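Local structure of STBB protein (Escherichia coli, 2JD3) at residues F22-A27 and A63-E68; D54-V59 and S79-W84. The protein probably binds the parC site of its plasmid through a ribbon-helix-helix dimer and couples that DNA to actin-like ParM filaments for plasmid segregation. One frame throughout, in Å; residues are numbered along the deposited sequence.

Interaction 1: F22-A27 and A63-E68; sequences FQTLEA and AILSEE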
# COMPACT_ATOMS: atom_id res chain seq x y z
N PHE A 22 13.11 6.60 6.97
CA PHE A 22 13.04 7.53 8.08
C PHE A 22 11.65 8.11 8.22
O PHE A 22 11.13 8.24 9.32
CB PHE A 22 14.05 8.66 7.91
CG PHE A 22 14.19 9.52 9.13
CD1 PHE A 22 14.84 9.04 10.27
CD2 PHE A 22 13.63 10.80 9.17
CE1 PHE A 22 14.93 9.80 11.43
CE2 PHE A 22 13.71 11.57 10.32
CZ PHE A 22 14.36 11.08 11.45
N GLN A 23 11.04 8.49 7.11
CA GLN A 23 9.71 9.06 7.15
C GLN A 23 8.71 8.04 7.71
O GLN A 23 7.72 8.40 8.34
CB GLN A 23 9.30 9.54 5.75
CG GLN A 23 7.88 10.03 5.66
CD GLN A 23 7.58 10.75 4.35
OE1 GLN A 23 6.42 10.84 3.93
NE2 GLN A 23 8.63 11.29 3.72
N THR A 24 9.01 6.75 7.49
CA THR A 24 8.16 5.67 7.97
C THR A 24 8.32 5.52 9.48
O THR A 24 7.34 5.30 10.18
CB THR A 24 8.53 4.33 7.30
OG1 THR A 24 8.42 4.48 5.88
CG2 THR A 24 7.58 3.23 7.73
N LEU A 25 9.55 5.66 9.97
CA LEU A 25 9.83 5.57 11.41
C LEU A 25 9.02 6.60 12.18
O LEU A 25 8.43 6.29 13.21
CB LEU A 25 11.31 5.82 11.69
CG LEU A 25 12.26 4.64 11.50
CD1 LEU A 25 13.70 5.10 11.65
CD2 LEU A 25 11.95 3.58 12.52
N GLU A 26 9.00 7.83 11.68
CA GLU A 26 8.25 8.87 12.34
C GLU A 26 6.77 8.53 12.39
O GLU A 26 6.12 8.72 13.41
CB GLU A 26 8.48 10.21 11.64
CG GLU A 26 9.88 10.75 11.86
CD GLU A 26 10.12 12.08 11.18
OE1 GLU A 26 11.19 12.69 11.42
OE2 GLU A 26 9.25 12.52 10.40
N ALA A 27 6.24 8.00 11.30
CA ALA A 27 4.84 7.62 11.27
C ALA A 27 4.57 6.60 12.37
O ALA A 27 3.61 6.73 13.13
CB ALA A 27 4.48 7.05 9.91
N ALA A 63 10.06 4.21 -3.19
CA ALA A 63 10.98 5.11 -3.85
C ALA A 63 10.49 6.57 -3.93
O ALA A 63 11.25 7.50 -3.64
CB ALA A 63 11.29 4.58 -5.24
N ILE A 64 9.23 6.78 -4.30
CA ILE A 64 8.71 8.14 -4.41
C ILE A 64 8.41 8.82 -3.07
O ILE A 64 8.43 10.05 -2.98
CB ILE A 64 7.41 8.15 -5.27
CG1 ILE A 64 7.27 9.50 -5.98
CG2 ILE A 64 6.19 7.93 -4.39
CD1 ILE A 64 6.13 9.55 -6.99
N LEU A 65 8.16 8.01 -2.04
CA LEU A 65 7.83 8.50 -0.70
C LEU A 65 8.57 9.75 -0.21
O LEU A 65 9.79 9.75 -0.09
CB LEU A 65 8.02 7.39 0.32
CG LEU A 65 7.08 7.35 1.53
CD1 LEU A 65 7.91 7.28 2.79
CD2 LEU A 65 6.16 8.56 1.54
N SER A 66 7.81 10.80 0.09
CA SER A 66 8.35 12.06 0.59
C SER A 66 7.23 12.72 1.38
O SER A 66 6.12 12.22 1.42
CB SER A 66 8.74 12.97 -0.57
OG SER A 66 7.58 13.49 -1.20
N GLU A 67 7.52 13.87 1.99
CA GLU A 67 6.49 14.57 2.76
C GLU A 67 5.39 15.13 1.89
O GLU A 67 4.44 15.71 2.39
CB GLU A 67 7.11 15.70 3.56
CG GLU A 67 7.93 15.24 4.75
CD GLU A 67 8.66 16.40 5.42
OE1 GLU A 67 9.51 17.03 4.74
OE2 GLU A 67 8.37 16.68 6.60
N GLU A 68 5.51 14.95 0.58
CA GLU A 68 4.51 15.45 -0.35
C GLU A 68 3.65 14.32 -0.85
O GLU A 68 2.80 14.51 -1.72
CB GLU A 68 5.20 16.12 -1.54
CG GLU A 68 6.32 17.09 -1.15
CD GLU A 68 5.81 18.26 -0.32
OE1 GLU A 68 6.65 19.07 0.15
OE2 GLU A 68 4.58 18.36 -0.15
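Gln23 and Leu65 reach toward each other, tip to tip, between a helix and the loop that follows another helix. The Gln23 chain is drawn out, with CG anti to the backbone N (chi1 174°) and CD extended beyond it, and this carries the amide to the backbone of Ser66, where Gln23 CD lies 3.6 Å from Ser66 C. The two Leu65 methyls meet the outer part of the same chain: Leu65 CD1 comes within 4.0 Å of Gln23 CG and 3.8 Å of Gln23 CD, and Leu65 CD2 within 3.8 Å of Gln23 CD. An alanine in place of Gln23 would probably open a gap beside the Leu65 methyls and the Ser66 backbone, both of which pack on the chain beyond CB. Ser66 OG accepts from Glu68 N at 3.1 Å, an ST turn within the loop. Thr24 adds a looser touch on Leu65 CD1, its hydroxyl being hydrogen-bonded to Ala20 O. The contact sets helix 19-29, from family and topology probably the first helix of the ribbon-helix-helix unit, against the loop that follows helix 56-64, with Gln52 and Ile45 of the second subunit packing on Gln23 and Thr24.

Interaction 2: D54-V59 and S79-W84; sequences DPRLPV and SQTTGW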
# COMPACT_ATOMS: atom_id res chain seq x y z
N ASP A 54 0.81 -5.52 -9.08
CA ASP A 54 2.00 -5.39 -9.92
C ASP A 54 3.15 -5.32 -8.94
O ASP A 54 3.17 -4.48 -8.05
CB ASP A 54 1.96 -4.11 -10.74
CG ASP A 54 3.10 -4.04 -11.74
OD1 ASP A 54 2.90 -4.41 -12.91
OD2 ASP A 54 4.21 -3.61 -11.35
N PRO A 55 4.13 -6.21 -9.09
CA PRO A 55 5.28 -6.19 -8.17
C PRO A 55 6.06 -4.88 -8.10
O PRO A 55 6.62 -4.56 -7.05
CB PRO A 55 6.12 -7.37 -8.65
CG PRO A 55 5.79 -7.44 -10.13
CD PRO A 55 4.30 -7.24 -10.12
N ARG A 56 6.09 -4.10 -9.18
CA ARG A 56 6.83 -2.84 -9.15
C ARG A 56 6.22 -1.80 -8.22
O ARG A 56 6.94 -0.94 -7.69
CB ARG A 56 6.92 -2.21 -10.55
CG ARG A 56 7.58 -3.03 -11.61
CD ARG A 56 6.58 -3.28 -12.71
NE ARG A 56 6.67 -2.33 -13.82
CZ ARG A 56 5.68 -2.10 -14.67
NH1 ARG A 56 4.52 -2.74 -14.54
NH2 ARG A 56 5.85 -1.24 -15.67
N LEU A 57 4.89 -1.86 -8.04
CA LEU A 57 4.17 -0.90 -7.21
C LEU A 57 4.72 -0.64 -5.81
O LEU A 57 4.98 0.51 -5.46
CB LEU A 57 2.70 -1.28 -7.09
CG LEU A 57 1.70 -0.50 -7.94
CD1 LEU A 57 0.30 -0.91 -7.54
CD2 LEU A 57 1.87 1.00 -7.75
N PRO A 58 4.88 -1.69 -4.98
CA PRO A 58 5.41 -1.37 -3.65
C PRO A 58 6.83 -0.80 -3.63
O PRO A 58 7.21 -0.15 -2.67
CB PRO A 58 5.27 -2.69 -2.88
CG PRO A 58 5.25 -3.72 -3.94
CD PRO A 58 4.46 -3.09 -5.06
N VAL A 59 7.62 -1.01 -4.68
CA VAL A 59 8.94 -0.40 -4.66
C VAL A 59 8.86 1.00 -5.30
O VAL A 59 9.68 1.86 -5.04
CB VAL A 59 10.05 -1.33 -5.30
CG1 VAL A 59 9.42 -2.57 -5.90
CG2 VAL A 59 10.89 -0.56 -6.30
N SER A 79 -1.65 3.75 -12.40
CA SER A 79 -2.00 3.67 -13.81
C SER A 79 -0.78 3.38 -14.67
O SER A 79 -0.86 2.61 -15.63
CB SER A 79 -2.68 4.95 -14.27
OG SER A 79 -1.83 6.05 -14.04
N GLN A 80 0.35 3.99 -14.32
CA GLN A 80 1.58 3.78 -15.07
C GLN A 80 2.03 2.34 -14.90
O GLN A 80 2.88 1.86 -15.63
CB GLN A 80 2.68 4.70 -14.56
CG GLN A 80 2.57 6.13 -15.05
CD GLN A 80 2.78 6.25 -16.55
OE1 GLN A 80 2.61 7.32 -17.13
NE2 GLN A 80 3.16 5.14 -17.18
N THR A 81 1.43 1.65 -13.96
CA THR A 81 1.84 0.30 -13.65
C THR A 81 0.74 -0.76 -13.79
O THR A 81 1.01 -1.95 -13.71
CB THR A 81 2.36 0.30 -12.21
OG1 THR A 81 3.38 -0.67 -12.07
CG2 THR A 81 1.23 0.01 -11.25
N THR A 82 -0.48 -0.32 -14.02
CA THR A 82 -1.61 -1.23 -14.11
C THR A 82 -2.44 -1.00 -15.37
O THR A 82 -3.04 -1.93 -15.90
CB THR A 82 -2.51 -1.06 -12.88
OG1 THR A 82 -2.15 -2.03 -11.89
CG2 THR A 82 -3.97 -1.20 -13.23
N GLY A 83 -2.47 0.24 -15.82
CA GLY A 83 -3.23 0.59 -16.99
C GLY A 83 -4.49 1.31 -16.59
O GLY A 83 -5.25 1.75 -17.46
N TRP A 84 -4.72 1.45 -15.29
CA TRP A 84 -5.92 2.11 -14.79
C TRP A 84 -6.06 3.55 -15.29
O TRP A 84 -5.10 4.32 -15.31
CB TRP A 84 -5.93 2.13 -13.26
CG TRP A 84 -7.23 2.63 -12.70
CD1 TRP A 84 -8.36 1.89 -12.44
CD2 TRP A 84 -7.59 4.00 -12.44
NE1 TRP A 84 -9.39 2.72 -12.05
CE2 TRP A 84 -8.94 4.01 -12.04
CE3 TRP A 84 -6.89 5.21 -12.51
CZ2 TRP A 84 -9.61 5.19 -11.72
CZ3 TRP A 84 -7.57 6.38 -12.19
CH2 TRP A 84 -8.91 6.36 -11.80
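Asp54 and Thr81 bring the backbones closest, their CA atoms 6.8 Å apart. Asp54 has just left the helical conformation of helix 33-53, and the chain turns at once into helix 56-64; across from it, the last turn of helix 71-82 gives way at Gly83, which has a positive phi of 105°. The Asp54 carboxylate, CG anti to the backbone N, serves both its own helix start and Thr81. Its OD2 takes a capping bond from Arg56 N and a weak hydrogen bond from Thr81 OG1, both less certain because the position of OD2 is. Two helices added after a ribbon-helix-helix unit, 56-64 and 71-82, are joined here at the start of one and the end of the other. Arg56 folds back on Asp54 in a salt bridge: Arg56 NH1 lies 2.8 Å from Asp54 OD1, approaching on the syn side, 32° out of the carboxylate plane, while OD1 lies within 5° of the guanidinium plane. Thr81 OG1 lies over one face of that guanidinium, 3.4 Å above the plane and offset toward the rim. The threonine methyl turns to Leu57, where Thr81 CG2 lies 3.7 Å from Leu57 CD2 and the two side chains cross obliquely. Leu57 also packs on Leu50 of helix 33-53 and on Leu77 and Leu78 of helix 71-82.

Overall arrangement
From the N terminus the chain runs through strand 8-14 into helix 19-29, which carries 22-27; residues 63-68, beyond helices 33-53 and 56-64, close the longer loop, interaction 1. Within that loop lies 54-59, the first segment of interaction 2, whose partner 79-84 comes later, at the end of helix 71-82. The two contacts therefore cross along the sequence. Their centres lie 19 Å apart, and helix 56-64 links both, its start in interaction 2 and the loop just after its end in interaction 1. Together they tie that loop to helix 19-29 and the helix start to the end of helix 71-82, and both contacts also touch the second subunit.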